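Protein STI-1 (Caenorhabditis elegans, PDB 4GCN) binds Hsp70 and Hsp90 through TPR domains such as this N-terminal one, and inhibits the Hsp90 ATPase. Local coordinates at residues 10-15 / 42-47; 17-22 / 48-53. All coordinates share one frame; numbering follows the deposited sequence.

Overall arrangement
Both contacts join the same two helices, 3-20 and 42-54, of an all-helical TPR domain, and their centres lie about 10 Å apart. Along the chain the segments alternate: 10-15 and 17-22 come first, then helix 24-37, then 42-47 and 48-53, so the two helices pair in the same direction and the contacts follow one another along the interface. Contact 1 works through K12, contact 2 through Y19. By prediction, helix 3-20 belongs largely to the first TPR and helix 42-54 to the second, so together the contacts register one repeat against the next. Such stacking builds the groove in which TPR co-chaperones commonly hold chaperone tails.

Contact 1: 10-15 / 42-47; sequences AEKDLG and ITFYNN
K12 reaches out of helix 3-20 and lays the aliphatic part of its chain across F44, T43 and N47 of helix 42-54. This is the stacking of successive TPR motifs: the segments 10-15 and 42-47, in the predicted first and second repeats, run nearly parallel, 18° apart, with axes 10.9 Å from each other. K12 supplies over half of the buried surface. With CG anti to the backbone N (chi1 178°), its chain heads for the neighbouring helix and then bends at chi3. CB comes obliquely to the F44 ring, 3.7 Å from CE1, while CD lies at the ring edge, in its plane. F44 crosses the lysine chain at about a right angle, and its ring also packs against A34 and I35 of helix 24-37. That same CD of K12 meets the methyl CG2 of T43 at 3.7 Å. The contact is thus methylene packing, and the ammonium turns back to its own helix, in a salt bridge of 3.4 Å from NZ to D13 OD1. In related Hop TPR domains a lysine and asparagines so placed form a carboxylate clamp for the chaperone C-terminus; K12, N16 and N47 probably correspond. N47 OD1 accepts a hydrogen bond from N16 ND2, and K12 CG rests 3.8 Å from that same oxygen.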
loop_
_atom_site.group_PDB
_atom_site.type_symbol
_atom_site.label_atom_id
_atom_site.label_comp_id
_atom_site.label_asym_id
_atom_site.label_seq_id
_atom_site.Cartn_x
_atom_site.Cartn_y
_atom_site.Cartn_z
ATOM N N ALA A 10 -5.135 -15.960 -6.541
ATOM C CA ALA A 10 -4.672 -17.173 -5.916
ATOM C C ALA A 10 -3.208 -16.962 -5.479
ATOM O O ALA A 10 -2.837 -17.326 -4.382
ATOM C CB ALA A 10 -4.810 -18.389 -6.874
ATOM N N GLU A 11 -2.389 -16.355 -6.315
ATOM C CA GLU A 11 -1.046 -15.985 -5.898
ATOM C C GLU A 11 -0.998 -15.012 -4.701
ATOM O O GLU A 11 -0.184 -15.184 -3.798
ATOM C CB GLU A 11 -0.254 -15.405 -7.066
ATOM C CG GLU A 11 0.293 -16.465 -8.037
ATOM C CD GLU A 11 1.405 -17.327 -7.409
ATOM O OE1 GLU A 11 2.069 -16.957 -6.422
ATOM O OE2 GLU A 11 1.611 -18.408 -7.900
ATOM N N LYS A 12 -1.912 -14.047 -4.673
ATOM C CA LYS A 12 -2.009 -13.125 -3.551
ATOM C C LYS A 12 -2.274 -13.896 -2.253
ATOM O O LYS A 12 -1.711 -13.576 -1.210
ATOM C CB LYS A 12 -3.134 -12.103 -3.799
ATOM C CG LYS A 12 -3.382 -11.105 -2.668
ATOM C CD LYS A 12 -4.815 -10.635 -2.649
ATOM C CE LYS A 12 -5.688 -11.782 -2.210
ATOM N NZ LYS A 12 -6.940 -11.264 -1.709
ATOM N N ASP A 13 -3.150 -14.861 -2.334
ATOM C CA ASP A 13 -3.518 -15.653 -1.153
ATOM C C ASP A 13 -2.286 -16.438 -0.654
ATOM O O ASP A 13 -2.044 -16.574 0.565
ATOM C CB ASP A 13 -4.724 -16.526 -1.465
ATOM C CG ASP A 13 -6.008 -15.727 -1.568
ATOM O OD1 ASP A 13 -6.046 -14.539 -1.168
ATOM O OD2 ASP A 13 -6.984 -16.276 -2.064
ATOM N N LEU A 14 -1.470 -16.918 -1.590
ATOM C CA LEU A 14 -0.223 -17.592 -1.234
ATOM C C LEU A 14 0.747 -16.587 -0.613
ATOM O O LEU A 14 1.481 -16.876 0.360
ATOM C CB LEU A 14 0.433 -18.263 -2.473
ATOM C CG LEU A 14 -0.386 -19.391 -3.143
ATOM C CD1 LEU A 14 0.386 -20.041 -4.289
ATOM C CD2 LEU A 14 -0.772 -20.472 -2.153
ATOM N N GLY A 15 0.840 -15.422 -1.210
ATOM C CA GLY A 15 1.631 -14.340 -0.580
ATOM C C GLY A 15 1.209 -13.995 0.868
ATOM O O GLY A 15 2.085 -13.786 1.752
ATOM N N ILE A 42 -5.047 -3.123 -7.491
ATOM C CA ILE A 42 -4.441 -2.318 -6.412
ATOM C C ILE A 42 -4.023 -3.138 -5.183
ATOM O O ILE A 42 -3.005 -2.840 -4.572
ATOM C CB ILE A 42 -5.397 -1.172 -5.961
ATOM C CG1 ILE A 42 -4.651 -0.121 -5.094
ATOM C CG2 ILE A 42 -6.602 -1.696 -5.118
ATOM C CD1 ILE A 42 -5.484 1.147 -4.808
ATOM N N THR A 43 -4.803 -4.140 -4.821
ATOM C CA THR A 43 -4.554 -4.924 -3.610
ATOM C C THR A 43 -3.103 -5.451 -3.589
ATOM O O THR A 43 -2.476 -5.480 -2.542
ATOM C CB THR A 43 -5.473 -6.145 -3.549
ATOM O OG1 THR A 43 -6.826 -5.708 -3.594
ATOM C CG2 THR A 43 -5.258 -6.953 -2.275
ATOM N N PHE A 44 -2.566 -5.798 -4.748
ATOM C CA PHE A 44 -1.214 -6.434 -4.765
ATOM C C PHE A 44 -0.139 -5.426 -4.396
ATOM O O PHE A 44 0.889 -5.782 -3.771
ATOM C CB PHE A 44 -0.896 -7.081 -6.110
ATOM C CG PHE A 44 -1.951 -8.011 -6.639
ATOM C CD1 PHE A 44 -2.837 -8.702 -5.788
ATOM C CD2 PHE A 44 -2.075 -8.200 -8.015
ATOM C CE1 PHE A 44 -3.817 -9.527 -6.311
ATOM C CE2 PHE A 44 -3.027 -9.020 -8.530
ATOM C CZ PHE A 44 -3.927 -9.666 -7.693
ATOM N N TYR A 45 -0.337 -4.192 -4.861
ATOM C CA TYR A 45 0.592 -3.079 -4.596
ATOM C C TYR A 45 0.554 -2.637 -3.150
ATOM O O TYR A 45 1.640 -2.515 -2.495
ATOM C CB TYR A 45 0.349 -1.929 -5.558
ATOM C CG TYR A 45 0.471 -2.324 -6.984
ATOM C CD1 TYR A 45 1.705 -2.331 -7.633
ATOM C CD2 TYR A 45 -0.628 -2.656 -7.724
ATOM C CE1 TYR A 45 1.821 -2.653 -8.975
ATOM C CE2 TYR A 45 -0.509 -2.977 -9.060
ATOM C CZ TYR A 45 0.729 -2.984 -9.677
ATOM O OH TYR A 45 0.845 -3.320 -10.987
ATOM N N ASN A 46 -0.641 -2.637 -2.571
ATOM C CA ASN A 46 -0.776 -2.344 -1.179
ATOM C C ASN A 46 -0.181 -3.484 -0.356
ATOM O O ASN A 46 0.448 -3.199 0.658
ATOM C CB ASN A 46 -2.226 -2.100 -0.715
ATOM C CG ASN A 46 -2.794 -0.725 -1.122
ATOM O OD1 ASN A 46 -2.050 0.224 -1.313
ATOM N ND2 ASN A 46 -4.149 -0.623 -1.227
ATOM N N ASN A 47 -0.389 -4.756 -0.754
ATOM C CA ASN A 47 0.141 -5.860 0.073
ATOM C C ASN A 47 1.664 -5.861 0.007
ATOM O O ASN A 47 2.312 -6.038 0.994
ATOM C CB ASN A 47 -0.415 -7.206 -0.392
ATOM C CG ASN A 47 -1.865 -7.436 0.005
ATOM O OD1 ASN A 47 -2.343 -8.538 -0.130
ATOM N ND2 ASN A 47 -2.548 -6.438 0.486
#

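Contact 2: 17-22 / 48-53; sequences AAYKQK and KAAVYF
Y19 reaches from helix 3-20 to helix 42-54, and its ring meets V51 and A50. From the helix its CB already points toward the second segment, and a chi1 of 176° swings CG beside the carbonyl carbon and sends the ring on toward helix 42-54. One flank of the ring does the touching. CD1 comes first, 3.7 Å from the V51 methyl CG2, in an oblique approach to the ring. The next atom, CE1, slides past that methyl to the backbone of the same residue, 4.0 Å from V51 CA. At CZ the neighbour changes, with A50 CB 4.4 Å away. The tip, OH, ends beside A50, 4.0 Å from its CB and 3.8 Å from its O, too far for a hydrogen bond, so the packing here rests on van der Waals contact. The two side chains Y19 and V51 run past each other in opposite directions. Cut back to an alanine, Y19 would probably leave a gap beside V51 CG2 and A50 without its cover from this helix. V51 also packs against H28 of helix 24-37, and A50 touches R88 of helix 79-95. Just beyond the tyrosine the first helix ends in a Schellman motif, with K22 at positive phi as C-prime residue and its NZ in a salt bridge to E54 OE2. Helix 3-20 on helix 42-54 is the near-parallel packing of the first helices of adjacent TPR motifs, here the predicted first and second repeats, and this stacking builds the right-handed TPR superhelix.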
loop_
_atom_site.group_PDB
_atom_site.type_symbol
_atom_site.label_atom_id
_atom_site.label_comp_id
_atom_site.label_asym_id
_atom_site.label_seq_id
_atom_site.Cartn_x
_atom_site.Cartn_y
_atom_site.Cartn_z
ATOM N N ALA A 17 -0.261 -15.948 2.976
ATOM C CA ALA A 17 0.093 -17.043 3.895
ATOM C C ALA A 17 1.585 -16.977 4.325
ATOM O O ALA A 17 1.906 -17.248 5.472
ATOM C CB ALA A 17 -0.277 -18.437 3.317
ATOM N N ALA A 18 2.475 -16.623 3.393
ATOM C CA ALA A 18 3.878 -16.377 3.725
ATOM C C ALA A 18 3.990 -15.136 4.641
ATOM O O ALA A 18 4.746 -15.117 5.593
ATOM C CB ALA A 18 4.694 -16.172 2.461
ATOM N N TYR A 19 3.259 -14.084 4.294
ATOM C CA TYR A 19 3.318 -12.838 5.027
ATOM C C TYR A 19 2.923 -13.040 6.455
ATOM O O TYR A 19 3.585 -12.513 7.342
ATOM C CB TYR A 19 2.422 -11.791 4.402
ATOM C CG TYR A 19 2.340 -10.464 5.147
ATOM C CD1 TYR A 19 3.477 -9.714 5.422
ATOM C CD2 TYR A 19 1.112 -9.936 5.537
ATOM C CE1 TYR A 19 3.404 -8.476 6.079
ATOM C CE2 TYR A 19 1.041 -8.686 6.166
ATOM C CZ TYR A 19 2.188 -7.984 6.441
ATOM O OH TYR A 19 2.114 -6.805 7.102
ATOM N N LYS A 20 1.915 -13.876 6.664
ATOM C CA LYS A 20 1.423 -14.214 7.994
ATOM C C LYS A 20 2.442 -14.972 8.845
ATOM O O LYS A 20 2.379 -14.946 10.066
ATOM C CB LYS A 20 0.161 -15.066 7.879
ATOM C CG LYS A 20 -1.048 -14.299 7.390
ATOM C CD LYS A 20 -2.190 -15.303 7.271
ATOM C CE LYS A 20 -3.469 -14.675 6.761
ATOM N NZ LYS A 20 -4.453 -15.805 6.685
ATOM N N GLN A 21 3.384 -15.647 8.208
ATOM C CA GLN A 21 4.443 -16.368 8.966
ATOM C C GLN A 21 5.724 -15.543 9.070
ATOM O O GLN A 21 6.756 -16.034 9.561
ATOM C CB GLN A 21 4.792 -17.706 8.324
ATOM C CG GLN A 21 3.620 -18.641 8.299
ATOM C CD GLN A 21 3.943 -19.890 7.543
ATOM O OE1 GLN A 21 4.514 -20.807 8.087
ATOM N NE2 GLN A 21 3.554 -19.930 6.279
ATOM N N LYS A 22 5.656 -14.305 8.600
ATOM C CA LYS A 22 6.818 -13.446 8.576
ATOM C C LYS A 22 7.889 -13.992 7.665
ATOM O O LYS A 22 9.083 -13.740 7.878
ATOM C CB LYS A 22 7.395 -13.256 9.979
ATOM C CG LYS A 22 6.952 -12.040 10.719
ATOM C CD LYS A 22 5.545 -12.041 11.179
ATOM C CE LYS A 22 5.396 -11.167 12.444
ATOM N NZ LYS A 22 4.223 -10.245 12.190
ATOM N N LYS A 48 2.265 -5.552 -1.139
ATOM C CA LYS A 48 3.709 -5.458 -1.218
ATOM C C LYS A 48 4.277 -4.311 -0.352
ATOM O O LYS A 48 5.282 -4.484 0.319
ATOM C CB LYS A 48 4.177 -5.194 -2.625
ATOM C CG LYS A 48 4.354 -6.460 -3.417
ATOM C CD LYS A 48 5.246 -6.280 -4.599
ATOM C CE LYS A 48 6.710 -5.977 -4.336
ATOM N NZ LYS A 48 7.698 -7.100 -4.337
ATOM N N ALA A 49 3.570 -3.191 -0.324
ATOM C CA ALA A 49 3.905 -2.053 0.547
ATOM C C ALA A 49 3.924 -2.426 2.008
ATOM O O ALA A 49 4.821 -2.049 2.741
ATOM C CB ALA A 49 2.969 -0.857 0.243
ATOM N N ALA A 50 2.928 -3.198 2.425
ATOM C CA ALA A 50 2.823 -3.665 3.775
ATOM C C ALA A 50 3.996 -4.560 4.152
ATOM O O ALA A 50 4.540 -4.457 5.257
ATOM C CB ALA A 50 1.518 -4.395 3.952
ATOM N N VAL A 51 4.402 -5.440 3.259
ATOM C CA VAL A 51 5.584 -6.263 3.500
ATOM C C VAL A 51 6.813 -5.380 3.658
ATOM O O VAL A 51 7.559 -5.548 4.619
ATOM C CB VAL A 51 5.834 -7.288 2.393
ATOM C CG1 VAL A 51 7.059 -8.130 2.741
ATOM C CG2 VAL A 51 4.592 -8.157 2.211
ATOM N N TYR A 52 7.031 -4.451 2.715
ATOM C CA TYR A 52 8.188 -3.570 2.796
ATOM C C TYR A 52 8.238 -2.787 4.096
ATOM O O TYR A 52 9.281 -2.652 4.666
ATOM C CB TYR A 52 8.286 -2.597 1.618
ATOM C CG TYR A 52 8.736 -3.199 0.303
ATOM C CD1 TYR A 52 9.892 -4.003 0.226
ATOM C CD2 TYR A 52 8.014 -2.978 -0.865
ATOM C CE1 TYR A 52 10.349 -4.492 -0.989
ATOM C CE2 TYR A 52 8.427 -3.494 -2.063
ATOM C CZ TYR A 52 9.563 -4.267 -2.116
ATOM O OH TYR A 52 9.912 -4.800 -3.308
ATOM N N PHE A 53 7.099 -2.333 4.574
ATOM C CA PHE A 53 7.034 -1.577 5.793
ATOM C C PHE A 53 7.489 -2.434 6.980
ATOM O O PHE A 53 8.286 -1.956 7.789
ATOM C CB PHE A 53 5.582 -1.088 6.024
ATOM C CG PHE A 53 5.435 -0.132 7.157
ATOM C CD1 PHE A 53 5.463 1.216 6.919
ATOM C CD2 PHE A 53 5.258 -0.595 8.446
ATOM C CE1 PHE A 53 5.329 2.104 7.957
ATOM C CE2 PHE A 53 5.125 0.271 9.494
ATOM C CZ PHE A 53 5.166 1.629 9.245
#